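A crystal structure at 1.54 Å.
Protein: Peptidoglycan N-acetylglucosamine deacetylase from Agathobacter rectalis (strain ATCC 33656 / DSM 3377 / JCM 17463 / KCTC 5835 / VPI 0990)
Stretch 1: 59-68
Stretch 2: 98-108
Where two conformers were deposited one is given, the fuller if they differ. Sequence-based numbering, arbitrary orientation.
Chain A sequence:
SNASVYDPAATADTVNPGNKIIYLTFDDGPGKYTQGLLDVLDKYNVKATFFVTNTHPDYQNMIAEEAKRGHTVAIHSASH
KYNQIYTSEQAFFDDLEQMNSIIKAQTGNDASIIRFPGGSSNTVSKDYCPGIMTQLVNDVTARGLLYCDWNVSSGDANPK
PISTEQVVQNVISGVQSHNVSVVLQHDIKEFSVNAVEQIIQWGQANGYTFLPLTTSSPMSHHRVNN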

# COMPACT_ATOMS: atom_id res chain seq x y z
N TYR A 59 11.83 -4.28 13.25
CA TYR A 59 12.17 -4.34 11.82
C TYR A 59 12.14 -2.96 11.19
O TYR A 59 12.07 -2.81 9.96
CB TYR A 59 11.20 -5.31 11.09
CG TYR A 59 11.46 -6.69 11.58
CD1 TYR A 59 12.49 -7.44 11.06
CD2 TYR A 59 10.71 -7.22 12.62
CE1 TYR A 59 12.76 -8.70 11.55
CE2 TYR A 59 10.98 -8.48 13.10
CZ TYR A 59 11.99 -9.21 12.56
OH TYR A 59 12.29 -10.46 13.05
N GLN A 60 12.22 -1.92 12.02
CA GLN A 60 12.05 -0.55 11.50
C GLN A 60 13.11 -0.15 10.45
O GLN A 60 12.82 0.61 9.52
CB GLN A 60 12.04 0.44 12.65
CG GLN A 60 11.34 1.74 12.35
CD GLN A 60 11.56 2.76 13.45
OE1 GLN A 60 12.58 3.43 13.49
NE2 GLN A 60 10.61 2.86 14.38
N ASN A 61 14.33 -0.69 10.60
CA ASN A 61 15.38 -0.40 9.62
C ASN A 61 15.07 -0.94 8.23
O ASN A 61 15.71 -0.52 7.26
CB ASN A 61 16.70 -0.97 10.10
CG ASN A 61 16.64 -2.48 10.25
OD1 ASN A 61 15.70 -3.01 10.86
ND2 ASN A 61 17.64 -3.20 9.68
N MSE A 62 14.08 -1.85 8.11
CA MSE A 62 13.68 -2.28 6.76
C MSE A 62 13.07 -1.17 5.94
O MSE A 62 13.06 -1.25 4.71
CB MSE A 62 12.72 -3.45 6.81
CG MSE A 62 13.32 -4.76 7.26
SE MSE A 62 14.79 -5.38 6.11
CE MSE A 62 16.25 -4.59 6.99
N ILE A 63 12.57 -0.12 6.61
CA ILE A 63 12.04 1.02 5.86
C ILE A 63 13.20 1.70 5.10
O ILE A 63 13.05 2.07 3.93
CB ILE A 63 11.36 2.00 6.80
CG1 ILE A 63 10.12 1.34 7.38
CG2 ILE A 63 11.04 3.36 6.09
CD1 ILE A 63 9.47 2.16 8.54
N ALA A 64 14.33 1.87 5.77
CA ALA A 64 15.52 2.39 5.10
C ALA A 64 15.91 1.49 3.93
O ALA A 64 16.26 1.98 2.88
CB ALA A 64 16.71 2.53 6.09
N GLU A 65 15.88 0.18 4.14
CA GLU A 65 16.26 -0.75 3.06
C GLU A 65 15.29 -0.71 1.88
O GLU A 65 15.71 -0.83 0.71
CB GLU A 65 16.35 -2.19 3.62
CG GLU A 65 17.11 -3.15 2.70
CD GLU A 65 18.59 -2.79 2.46
OE1 GLU A 65 19.22 -2.08 3.28
OE2 GLU A 65 19.14 -3.23 1.42
N GLU A 66 13.99 -0.57 2.16
CA GLU A 66 13.01 -0.48 1.08
C GLU A 66 13.33 0.71 0.17
O GLU A 66 13.34 0.60 -1.07
CB GLU A 66 11.59 -0.35 1.65
CG GLU A 66 11.10 -1.67 2.26
CD GLU A 66 9.87 -1.52 3.14
OE1 GLU A 66 9.34 -0.40 3.33
OE2 GLU A 66 9.46 -2.56 3.74
N ALA A 67 13.60 1.85 0.78
CA ALA A 67 13.89 3.04 -0.01
C ALA A 67 15.24 2.88 -0.73
O ALA A 67 15.35 3.25 -1.91
CB ALA A 67 13.89 4.30 0.88
N LYS A 68 16.25 2.34 -0.03
CA LYS A 68 17.57 2.21 -0.63
C LYS A 68 17.51 1.36 -1.88
O LYS A 68 18.27 1.64 -2.85
CB LYS A 68 18.57 1.60 0.38
CG LYS A 68 19.95 1.28 -0.15
CD LYS A 68 20.82 0.69 0.96
CE LYS A 68 22.26 0.50 0.49
NZ LYS A 68 23.08 -0.27 1.50
N GLN A 98 3.41 10.88 12.95
CA GLN A 98 4.41 10.02 13.62
C GLN A 98 5.02 9.04 12.61
O GLN A 98 6.26 8.80 12.60
CB GLN A 98 3.73 9.26 14.76
CG GLN A 98 3.54 10.19 15.97
CD GLN A 98 2.52 9.64 16.95
OE1 GLN A 98 1.75 10.39 17.55
NE2 GLN A 98 2.51 8.32 17.10
N MSE A 99 4.20 8.47 11.74
CA MSE A 99 4.71 7.52 10.78
C MSE A 99 5.61 8.22 9.75
O MSE A 99 6.67 7.73 9.36
CB MSE A 99 3.56 6.78 10.07
CG MSE A 99 4.08 5.58 9.23
SE MSE A 99 4.85 4.17 10.39
CE MSE A 99 6.78 4.27 9.90
N ASN A 100 5.18 9.41 9.30
CA ASN A 100 6.00 10.16 8.37
C ASN A 100 7.36 10.48 8.97
O ASN A 100 8.37 10.45 8.27
CB ASN A 100 5.32 11.47 7.97
CG ASN A 100 6.10 12.17 6.93
OD1 ASN A 100 6.10 11.75 5.79
ND2 ASN A 100 6.79 13.26 7.31
N SER A 101 7.38 10.82 10.25
CA SER A 101 8.64 11.16 10.92
C SER A 101 9.59 9.97 10.93
O SER A 101 10.81 10.14 10.73
CB SER A 101 8.38 11.65 12.33
OG SER A 101 7.92 12.98 12.18
N ILE A 102 9.05 8.77 11.17
CA ILE A 102 9.91 7.58 11.13
C ILE A 102 10.44 7.37 9.72
O ILE A 102 11.63 7.01 9.53
CB ILE A 102 9.17 6.33 11.66
CG1 ILE A 102 9.02 6.45 13.18
CG2 ILE A 102 9.94 5.08 11.30
CD1 ILE A 102 7.89 5.52 13.72
N ILE A 103 9.58 7.58 8.73
CA ILE A 103 10.04 7.42 7.34
C ILE A 103 11.14 8.44 7.02
O ILE A 103 12.15 8.11 6.40
CB ILE A 103 8.86 7.57 6.36
CG1 ILE A 103 7.94 6.39 6.55
CG2 ILE A 103 9.32 7.67 4.91
CD1 ILE A 103 6.51 6.59 5.88
N LYS A 104 11.00 9.66 7.49
CA LYS A 104 12.03 10.68 7.28
C LYS A 104 13.34 10.30 7.95
O LYS A 104 14.43 10.42 7.36
CB LYS A 104 11.53 12.02 7.83
CG LYS A 104 12.60 13.07 7.90
CD LYS A 104 12.99 13.54 6.52
CE LYS A 104 13.82 14.84 6.67
NZ LYS A 104 14.57 15.26 5.45
N ALA A 105 13.25 9.86 9.22
CA ALA A 105 14.42 9.38 10.00
C ALA A 105 15.16 8.29 9.23
O ALA A 105 16.39 8.30 9.09
CB ALA A 105 13.95 8.85 11.37
N GLN A 106 14.39 7.34 8.71
CA GLN A 106 14.97 6.15 8.08
C GLN A 106 15.49 6.40 6.65
O GLN A 106 16.52 5.86 6.28
CB GLN A 106 13.91 5.03 8.03
CG GLN A 106 13.63 4.36 9.41
CD GLN A 106 14.78 3.49 9.91
OE1 GLN A 106 15.65 3.06 9.15
NE2 GLN A 106 14.81 3.24 11.24
N THR A 107 14.76 7.21 5.87
CA THR A 107 15.03 7.33 4.44
C THR A 107 15.59 8.68 4.05
O THR A 107 16.11 8.83 2.95
CB THR A 107 13.77 7.14 3.58
OG1 THR A 107 12.87 8.26 3.71
CG2 THR A 107 13.05 5.85 3.98
N GLY A 108 15.44 9.68 4.93
CA GLY A 108 15.88 11.02 4.58
C GLY A 108 14.80 11.86 3.92
O GLY A 108 14.98 13.08 3.76

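Two helices, one running to Lys 68 and the other ending at Thr 107, pack here at a crossing angle of -64°, their axes 8.3 Å apart at closest approach. At so steep a crossing the helices meet over a short patch rather than along a seam, and the contact buries 418 Å² counted over both sides. The backbones come nearest at Ala 64 and Gln 106, whose CA atoms lie 4.8 Å apart.

The principal bump is Ile 63. Its CA-to-CB bond points toward the second helix, and its side chain sits as a knob in the hollow framed by Ile 102, Ile 103, Gln 106 and Thr 107, residues spaced so that they span a little more than one helical turn. The shape of isoleucine suits the site because branching at CB sends two arms across the hollow. One arm, with chi1 in m and chi2 in t, carries CD1 of Ile 63 to 4.0 Å from CG2 of Ile 102 and on to 3.7 Å from CE of Met 99, a selenomethionine. The other arm, CG2 of Ile 63, lies 3.8 Å from CB of Gln 106, 3.8 Å from CG2 of Thr 107 and 4.4 Å from CG1 of Ile 103. Met 99 leaves its backbone sideways, but its long, unbranched chain bends back so that its terminal methyl reaches Ile 63 from about one turn earlier in the helix than Ile 102 and Ile 103.

Small residues lie where the helices come close. Ala 64 brings only a methyl group to the place where the backbones are nearest, and CB of Ala 64 already lies 3.3 Å from OE1 of Gln 106. One turn after Ile 63, Ala 67 points toward the second helix and sets its CB 3.6 Å from CG2 of Thr 107. Thr 107 is well fitted to this spot, since its two branches serve different ends: the methyl faces Ile 63 and Ala 67, while OG1 of Thr 107 donates a hydrogen bond to the backbone O of Ile 103 at 2.8 Å. The hydroxyl is thus satisfied within its own helix, leaving an apolar surface for the contact.

Gln 106 gives up more area to the other stretch than any other residue, 97 Å². Its side chain, with chi1 and chi2 both in m, folds along the first stretch, so that its aliphatic part helps wall the hollow around Ile 63 while its amide reaches the polar margin. There NE2 of Gln 106 donates to OE1 of Gln 60 at 3.2 Å, with an N-H...O angle of 153°; this is the sole hydrogen bond across the contact. OE1 of Gln 106 lies 3.5 Å from CA of Asn 61, a contact with the backbone, for the Asn 61 side chain begins by pointing away.

Gln 60 likewise combines polar and apolar roles. Gln 60, extended with chi1 and chi2 in t, lays its CD 3.6 Å from CG2 of Ile 102, and its NE2 is hydrogen-bonded elsewhere in the structure. Ile 102 therefore serves both Gln 60 and Ile 63, its CG2 methyl touching each.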